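Local coordinates for putative uncharacterized protein (Archaeoglobus fulgidus, PDB 3VU0) that is the C-terminal globular domain of an archaeal AglB protein of the oligosaccharyltransferase family, a mixed alpha/beta unit with several helices and a small mixed sheet, at residues 94-99 and 123-128; 103-108 and 129-134. One frame throughout, in Å; residues are numbered along the deposited sequence.

Contact 1 (94-99 and 123-128)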
ATOM      1  N   LEU A  94      -5.354  -5.776   2.792  1.00 13.22           N
ATOM      2  CA  LEU A  94      -3.935  -5.793   3.159  1.00 12.47           C
ATOM      3  C   LEU A  94      -3.745  -5.644   4.670  1.00 12.48           C
ATOM      4  O   LEU A  94      -2.702  -6.003   5.214  1.00 14.03           O
ATOM      5  CB  LEU A  94      -3.188  -4.640   2.483  1.00 11.23           C
ATOM      6  CG  LEU A  94      -3.173  -4.536   0.958  1.00 10.38           C
ATOM      7  CD1 LEU A  94      -2.310  -3.344   0.541  1.00  9.67           C
ATOM      8  CD2 LEU A  94      -2.632  -5.816   0.368  1.00  9.25           C
ATOM      9  N   THR A  95      -4.755  -5.105   5.338  1.00 12.13           N
ATOM     10  CA  THR A  95      -4.680  -4.868   6.771  1.00 12.97           C
ATOM     11  C   THR A  95      -5.066  -6.069   7.620  1.00 13.77           C
ATOM     12  O   THR A  95      -5.715  -7.002   7.151  1.00 11.78           O
ATOM     13  CB  THR A  95      -5.582  -3.691   7.179  1.00 15.03           C
ATOM     14  OG1 THR A  95      -6.952  -4.061   6.993  1.00 15.32           O
ATOM     15  CG2 THR A  95      -5.281  -2.460   6.323  1.00 15.38           C
ATOM     16  N   VAL A  96      -4.653  -6.034   8.880  1.00 14.04           N
ATOM     17  CA  VAL A  96      -4.971  -7.105   9.815  1.00 13.76           C
ATOM     18  C   VAL A  96      -6.337  -6.777  10.401  1.00 13.40           C
ATOM     19  O   VAL A  96      -6.575  -5.648  10.829  1.00 15.08           O
ATOM     20  CB  VAL A  96      -3.925  -7.183  10.945  1.00 14.50           C
ATOM     21  CG1 VAL A  96      -4.336  -8.231  11.977  1.00 13.92           C
ATOM     22  CG2 VAL A  96      -2.564  -7.535  10.356  1.00 12.67           C
ATOM     23  N   LYS A  97      -7.235  -7.756  10.401  1.00 13.08           N
ATOM     24  CA  LYS A  97      -8.583  -7.571  10.936  1.00 14.66           C
ATOM     25  C   LYS A  97      -8.731  -8.336  12.250  1.00 12.05           C
ATOM     26  O   LYS A  97      -8.284  -9.473  12.365  1.00 12.99           O
ATOM     27  CB  LYS A  97      -9.621  -8.061   9.920  1.00 15.98           C
ATOM     28  N   PRO A  98      -9.377  -7.725  13.255  1.00 11.99           N
ATOM     29  CA  PRO A  98      -9.572  -8.360  14.566  1.00 12.52           C
ATOM     30  C   PRO A  98     -10.396  -9.649  14.553  1.00 11.85           C
ATOM     31  O   PRO A  98     -10.239 -10.503  15.434  1.00 12.24           O
ATOM     32  CB  PRO A  98     -10.272  -7.272  15.384  1.00 13.67           C
ATOM     33  CG  PRO A  98      -9.896  -5.996  14.689  1.00 16.28           C
ATOM     34  CD  PRO A  98      -9.960  -6.374  13.238  1.00 12.24           C
ATOM     35  N   GLU A  99     -11.280  -9.785  13.569  1.00 13.33           N
ATOM     36  CA  GLU A  99     -12.150 -10.954  13.497  1.00 15.13           C
ATOM     37  C   GLU A  99     -11.577 -12.168  12.777  1.00 16.30           C
ATOM     38  O   GLU A  99     -12.216 -13.221  12.739  1.00 18.33           O
ATOM     39  CB  GLU A  99     -13.499 -10.587  12.857  1.00 17.43           C
ATOM     40  CG  GLU A  99     -13.435 -10.290  11.356  1.00 21.73           C
ATOM     41  CD  GLU A  99     -13.124  -8.835  11.048  1.00 25.63           C
ATOM     42  OE1 GLU A  99     -12.515  -8.157  11.901  1.00 24.21           O
ATOM     43  OE2 GLU A  99     -13.484  -8.370   9.940  1.00 29.72           O
ATOM     44  N   GLU A 123       1.739 -10.699  18.656  1.00 10.58           N
ATOM     45  CA  GLU A 123       2.973 -10.039  18.242  1.00 10.92           C
ATOM     46  C   GLU A 123       2.824  -9.536  16.797  1.00 10.54           C
ATOM     47  O   GLU A 123       3.372  -8.495  16.431  1.00  9.82           O
ATOM     48  CB  GLU A 123       4.167 -10.994  18.348  1.00 13.00           C
ATOM     49  CG  GLU A 123       4.463 -11.443  19.774  1.00 17.43           C
ATOM     50  CD  GLU A 123       5.700 -12.328  19.879  1.00 20.29           C
ATOM     51  OE1 GLU A 123       5.819 -13.279  19.084  1.00 18.94           O
ATOM     52  OE2 GLU A 123       6.547 -12.079  20.767  1.00 20.87           O
ATOM     53  N   ILE A 124       2.076 -10.272  15.983  1.00  9.22           N
ATOM     54  CA  ILE A 124       1.855  -9.881  14.590  1.00  9.71           C
ATOM     55  C   ILE A 124       0.955  -8.651  14.548  1.00  9.40           C
ATOM     56  O   ILE A 124       1.213  -7.711  13.798  1.00  9.83           O
ATOM     57  CB  ILE A 124       1.204 -11.032  13.781  1.00 10.40           C
ATOM     58  CG1 ILE A 124       2.190 -12.195  13.662  1.00 12.15           C
ATOM     59  CG2 ILE A 124       0.765 -10.545  12.400  1.00 10.90           C
ATOM     60  CD1 ILE A 124       1.605 -13.418  12.987  1.00 14.06           C
ATOM     61  N   ILE A 125      -0.093  -8.659  15.366  1.00  8.42           N
ATOM     62  CA  ILE A 125      -1.025  -7.533  15.441  1.00 11.00           C
ATOM     63  C   ILE A 125      -0.298  -6.289  15.972  1.00 11.34           C
ATOM     64  O   ILE A 125      -0.416  -5.199  15.408  1.00 10.00           O
ATOM     65  CB  ILE A 125      -2.216  -7.871  16.371  1.00 11.64           C
ATOM     66  CG1 ILE A 125      -3.020  -9.039  15.782  1.00 11.76           C
ATOM     67  CG2 ILE A 125      -3.107  -6.648  16.551  1.00 14.98           C
ATOM     68  CD1 ILE A 125      -4.040  -9.640  16.743  1.00 11.99           C
ATOM     69  N   ASP A 126       0.456  -6.454  17.055  1.00 11.66           N
ATOM     70  CA  ASP A 126       1.194  -5.330  17.622  1.00 13.45           C
ATOM     71  C   ASP A 126       2.170  -4.755  16.594  1.00 11.45           C
ATOM     72  O   ASP A 126       2.322  -3.542  16.497  1.00 12.13           O
ATOM     73  CB  ASP A 126       1.951  -5.753  18.889  1.00 15.02           C
ATOM     74  CG  ASP A 126       1.016  -6.090  20.045  1.00 19.09           C
ATOM     75  OD1 ASP A 126      -0.169  -5.684  20.006  1.00 18.33           O
ATOM     76  OD2 ASP A 126       1.472  -6.752  21.000  1.00 21.03           O
ATOM     77  N   PHE A 127       2.825  -5.624  15.830  1.00 11.82           N
ATOM     78  CA  PHE A 127       3.757  -5.176  14.792  1.00 11.53           C
ATOM     79  C   PHE A 127       2.987  -4.372  13.733  1.00 10.38           C
ATOM     80  O   PHE A 127       3.383  -3.262  13.364  1.00 10.24           O
ATOM     81  CB  PHE A 127       4.440  -6.376  14.128  1.00 14.14           C
ATOM     82  CG  PHE A 127       5.301  -6.007  12.950  1.00 17.29           C
ATOM     83  CD1 PHE A 127       6.442  -5.236  13.121  1.00 20.78           C
ATOM     84  CD2 PHE A 127       4.945  -6.395  11.664  1.00 19.65           C
ATOM     85  CE1 PHE A 127       7.221  -4.853  12.020  1.00 22.33           C
ATOM     86  CE2 PHE A 127       5.713  -6.019  10.561  1.00 21.49           C
ATOM     87  CZ  PHE A 127       6.853  -5.245  10.741  1.00 19.77           C
ATOM     88  N   PHE A 128       1.880  -4.931  13.252  1.00 10.15           N
ATOM     89  CA  PHE A 128       1.065  -4.248  12.247  1.00 10.71           C
ATOM     90  C   PHE A 128       0.660  -2.843  12.692  1.00 11.28           C
ATOM     91  O   PHE A 128       0.712  -1.890  11.908  1.00 10.14           O
ATOM     92  CB  PHE A 128      -0.205  -5.049  11.942  1.00 11.14           C
ATOM     93  CG  PHE A 128      -1.210  -4.291  11.121  1.00 11.83           C
ATOM     94  CD1 PHE A 128      -0.963  -4.008   9.777  1.00 11.03           C
ATOM     95  CD2 PHE A 128      -2.378  -3.807  11.704  1.00 11.50           C
ATOM     96  CE1 PHE A 128      -1.862  -3.248   9.030  1.00 12.01           C
ATOM     97  CE2 PHE A 128      -3.288  -3.043  10.965  1.00 12.66           C
ATOM     98  CZ  PHE A 128      -3.027  -2.764   9.629  1.00 13.33           C
TER
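V96 meets helix 121-128 with every carbon of its side chain, and F128 receives most of it. V96 CB stands 3.8 Å from F128 CD2. From there the two methyls part: V96 CG1, anti to the backbone N (chi1 175°), reaches I125 CG1 at 4.1 Å, whereas V96 CG2 lies over one face of the F128 ring, 3.6 Å from F128 CG. The distance of 4.0 Å from V96 CG2 to the ring centroid, 28° off the ring normal, satisfies the criteria for a CH-pi contact. V96 N, 3.7 Å from F128 CZ, lies above the ring toward its rim; it is buried and has no hydrogen-bonding partner in the model. T95 adds its CB, 3.7 Å from F128 CZ in an oblique approach, while its OG1 bonds to E92 O. F128 CG is anti to its own backbone N (chi1 169°), which carries the ring out from the helix and alongside the oppositely directed V96. F105 meets this ring edge-to-face, and L133 and V138 also touch it. The contact is apolar packing of a loop, the one between strand 85-91 and helix 105-112, on helix 121-128, built round a CH-pi contact.

Contact 2 (103-108 and 129-134)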
ATOM      1  N   THR A 103      -5.192 -12.325   6.063  1.00 14.56           N
ATOM      2  CA  THR A 103      -4.800 -10.993   5.625  1.00 13.58           C
ATOM      3  C   THR A 103      -3.607 -11.089   4.691  1.00 13.32           C
ATOM      4  O   THR A 103      -2.776 -11.988   4.828  1.00 13.86           O
ATOM      5  CB  THR A 103      -4.405 -10.097   6.816  1.00 13.92           C
ATOM      6  OG1 THR A 103      -3.849  -8.870   6.325  1.00 15.99           O
ATOM      7  CG2 THR A 103      -3.371 -10.794   7.695  1.00 14.43           C
ATOM      8  N   LYS A 104      -3.521 -10.172   3.736  1.00 11.96           N
ATOM      9  CA  LYS A 104      -2.391 -10.189   2.827  1.00 11.99           C
ATOM     10  C   LYS A 104      -1.165  -9.581   3.501  1.00 11.20           C
ATOM     11  O   LYS A 104      -0.095  -9.499   2.903  1.00 11.27           O
ATOM     12  CB  LYS A 104      -2.733  -9.453   1.529  1.00 11.93           C
ATOM     13  CG  LYS A 104      -3.730 -10.221   0.667  1.00 12.04           C
ATOM     14  CD  LYS A 104      -3.991  -9.534  -0.661  1.00 14.74           C
ATOM     15  CE  LYS A 104      -4.826 -10.416  -1.584  1.00 16.24           C
ATOM     16  NZ  LYS A 104      -4.940  -9.805  -2.940  1.00 16.35           N
ATOM     17  N   PHE A 105      -1.319  -9.161   4.755  1.00  9.97           N
ATOM     18  CA  PHE A 105      -0.193  -8.593   5.488  1.00 12.13           C
ATOM     19  C   PHE A 105       0.851  -9.690   5.732  1.00 11.82           C
ATOM     20  O   PHE A 105       2.041  -9.410   5.882  1.00 11.04           O
ATOM     21  CB  PHE A 105      -0.662  -8.008   6.826  1.00 13.66           C
ATOM     22  CG  PHE A 105       0.413  -7.263   7.573  1.00 13.80           C
ATOM     23  CD1 PHE A 105       0.852  -7.710   8.817  1.00 16.47           C
ATOM     24  CD2 PHE A 105       0.984  -6.115   7.033  1.00 14.82           C
ATOM     25  CE1 PHE A 105       1.845  -7.021   9.516  1.00 16.58           C
ATOM     26  CE2 PHE A 105       1.981  -5.415   7.721  1.00 16.98           C
ATOM     27  CZ  PHE A 105       2.412  -5.871   8.967  1.00 15.98           C
ATOM     28  N   ILE A 106       0.400 -10.943   5.762  1.00 12.53           N
ATOM     29  CA  ILE A 106       1.301 -12.071   5.990  1.00 13.59           C
ATOM     30  C   ILE A 106       2.311 -12.187   4.843  1.00 13.96           C
ATOM     31  O   ILE A 106       3.516 -12.173   5.077  1.00 14.56           O
ATOM     32  CB  ILE A 106       0.509 -13.395   6.165  1.00 14.97           C
ATOM     33  CG1 ILE A 106      -0.385 -13.302   7.407  1.00 16.82           C
ATOM     34  CG2 ILE A 106       1.468 -14.578   6.320  1.00 17.18           C
ATOM     35  CD1 ILE A 106       0.370 -13.036   8.699  1.00 17.27           C
ATOM     36  N   PRO A 107       1.837 -12.303   3.590  1.00 14.94           N
ATOM     37  CA  PRO A 107       2.819 -12.400   2.506  1.00 14.13           C
ATOM     38  C   PRO A 107       3.663 -11.128   2.410  1.00 15.82           C
ATOM     39  O   PRO A 107       4.833 -11.174   2.015  1.00 16.46           O
ATOM     40  CB  PRO A 107       1.953 -12.642   1.264  1.00 14.85           C
ATOM     41  CG  PRO A 107       0.618 -12.069   1.635  1.00 17.65           C
ATOM     42  CD  PRO A 107       0.467 -12.484   3.083  1.00 16.12           C
ATOM     43  N   ILE A 108       3.075  -9.991   2.777  1.00 12.65           N
ATOM     44  CA  ILE A 108       3.814  -8.730   2.752  1.00 13.93           C
ATOM     45  C   ILE A 108       4.980  -8.861   3.735  1.00 13.04           C
ATOM     46  O   ILE A 108       6.112  -8.502   3.427  1.00 13.77           O
ATOM     47  CB  ILE A 108       2.921  -7.537   3.169  1.00 13.01           C
ATOM     48  CG1 ILE A 108       1.896  -7.246   2.067  1.00 13.39           C
ATOM     49  CG2 ILE A 108       3.774  -6.304   3.437  1.00 13.48           C
ATOM     50  CD1 ILE A 108       1.007  -6.036   2.355  1.00 14.10           C
ATOM     51  N   ASN A 129       0.265  -2.713  13.950  1.00  9.71           N
ATOM     52  CA  ASN A 129      -0.177  -1.426  14.453  1.00 12.34           C
ATOM     53  C   ASN A 129       0.882  -0.326  14.479  1.00 13.04           C
ATOM     54  O   ASN A 129       0.553   0.831  14.710  1.00 13.79           O
ATOM     55  CB  ASN A 129      -0.816  -1.593  15.838  1.00 13.51           C
ATOM     56  CG  ASN A 129      -2.153  -2.327  15.773  1.00 14.46           C
ATOM     57  OD1 ASN A 129      -2.835  -2.304  14.746  1.00 13.98           O
ATOM     58  ND2 ASN A 129      -2.538  -2.966  16.873  1.00 14.73           N
ATOM     59  N   LYS A 130       2.139  -0.678  14.217  1.00 12.97           N
ATOM     60  CA  LYS A 130       3.224   0.307  14.202  1.00 14.47           C
ATOM     61  C   LYS A 130       3.685   0.614  12.773  1.00 14.09           C
ATOM     62  O   LYS A 130       4.551   1.466  12.562  1.00 13.14           O
ATOM     63  CB  LYS A 130       4.437  -0.217  14.980  1.00 16.08           C
ATOM     64  CG  LYS A 130       4.186  -0.573  16.435  1.00 19.84           C
ATOM     65  CD  LYS A 130       5.398  -1.301  17.010  1.00 19.78           C
ATOM     66  CE  LYS A 130       5.156  -1.744  18.442  1.00 23.57           C
ATOM     67  NZ  LYS A 130       6.281  -2.590  18.932  1.00 23.54           N
ATOM     68  N   THR A 131       3.109  -0.073  11.793  1.00 12.92           N
ATOM     69  CA  THR A 131       3.531   0.107  10.409  1.00 13.25           C
ATOM     70  C   THR A 131       2.877   1.237   9.619  1.00 14.80           C
ATOM     71  O   THR A 131       1.846   1.789  10.005  1.00 12.38           O
ATOM     72  CB  THR A 131       3.324  -1.181   9.590  1.00 14.76           C
ATOM     73  OG1 THR A 131       1.921  -1.378   9.364  1.00 13.89           O
ATOM     74  CG2 THR A 131       3.896  -2.388  10.329  1.00 13.92           C
HETATM   75  N   MSE A 132       3.506   1.559   8.492  1.00 13.41           N
HETATM   76  CA  MSE A 132       3.017   2.587   7.587  1.00 14.69           C
HETATM   77  C   MSE A 132       1.636   2.200   7.063  1.00 12.05           C
HETATM   78  O   MSE A 132       0.768   3.052   6.901  1.00 12.49           O
HETATM   79  CB  MSE A 132       3.979   2.745   6.406  1.00 16.28           C
HETATM   80  CG  MSE A 132       5.260   3.487   6.744  1.00 23.39           C
HETATM   81 SE   MSE A 132       4.870   5.301   7.272  1.00 36.14          SE
HETATM   82  CE  MSE A 132       4.015   5.900   5.643  1.00 27.87           C
ATOM     83  N   LEU A 133       1.449   0.914   6.785  1.00 12.80           N
ATOM     84  CA  LEU A 133       0.171   0.422   6.280  1.00 13.39           C
ATOM     85  C   LEU A 133      -0.945   0.772   7.256  1.00 12.78           C
ATOM     86  O   LEU A 133      -2.028   1.181   6.854  1.00 12.90           O
ATOM     87  CB  LEU A 133       0.227  -1.092   6.074  1.00 13.19           C
ATOM     88  CG  LEU A 133      -1.067  -1.747   5.580  1.00 13.20           C
ATOM     89  CD1 LEU A 133      -1.573  -1.043   4.329  1.00 12.57           C
ATOM     90  CD2 LEU A 133      -0.809  -3.224   5.296  1.00 12.52           C
ATOM     91  N   TYR A 134      -0.670   0.611   8.544  1.00 12.50           N
ATOM     92  CA  TYR A 134      -1.644   0.936   9.578  1.00 13.17           C
ATOM     93  C   TYR A 134      -1.887   2.446   9.648  1.00 12.41           C
ATOM     94  O   TYR A 134      -3.025   2.901   9.638  1.00 12.44           O
ATOM     95  CB  TYR A 134      -1.145   0.456  10.945  1.00 13.26           C
ATOM     96  CG  TYR A 134      -2.018   0.914  12.089  1.00 13.37           C
ATOM     97  CD1 TYR A 134      -3.156   0.198  12.449  1.00 14.56           C
ATOM     98  CD2 TYR A 134      -1.719   2.080  12.794  1.00 14.00           C
ATOM     99  CE1 TYR A 134      -3.979   0.628  13.489  1.00 14.33           C
ATOM    100  CE2 TYR A 134      -2.537   2.520  13.834  1.00 15.21           C
ATOM    101  CZ  TYR A 134      -3.663   1.788  14.174  1.00 15.08           C
ATOM    102  OH  TYR A 134      -4.467   2.212  15.204  1.00 16.64           O
TER
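F105 of helix 105-112 and L133 of helix 132-138 send their side chains past each other in opposite directions, with L133 CD2 3.8 Å from F105 CD2. Both side chains set out toward the other segment, and an extended first torsion, CG anti to the backbone N, carries each group off its helix to the other. At the far end of the ring, F105 CZ is 4.0 Å from T131 CG2. Both methyls come to the ring obliquely, and their separate landing points, CD2 and CZ, spread the contact along it. I108 adds a looser touch, I108 CD1 being 4.5 Å from L133 CD2.

The T131 side chain is divided by its chi1 of 72°. CG2, anti to the carbonyl carbon, faces F105, while OG1 sits between the backbone N and the carbonyl carbon. There T131 OG1 bonds to F128 O and, at the N-cap of helix 132-138, accepts a weak bond from Y134 N at 3.4 Å. T103, just before the turn into helix 105-112, makes a capping bond of its own: T103 OG1 accepts from F105 N at 3.0 Å with an N-H...O angle of 163°. F105 and I108 rest on T69 and L133 on F68, so helix 61-69 borders the same cluster. Chemically, the two helix starts meet through carbon alone, and each capping hydroxyl finds its partners on its own side of the contact or outside it, and not across it, which implies cohesion by buried apolar surface.

Overall arrangement
Contacts 1 and 2 have centres about 7 Å apart, on the same side of the chain's centre, from which their own centres lie about 15 and 9 Å respectively. Their segments alternate along the chain: 94-99 and 103-108 are close in sequence, and 129-134 directly follows 123-128. A backbone carbonyl and a threonine hydroxyl tie the first pair together: T95 O of contact 1 is 2.8 Å from T103 OG1 of contact 2, a probable hydrogen bond. Aromatic packing between the two joins the apolar clusters, the inner one fully buried and the outer one partly so. Together they join helices 105-112, 121-128 and 132-138 with the loop after strand 85-91.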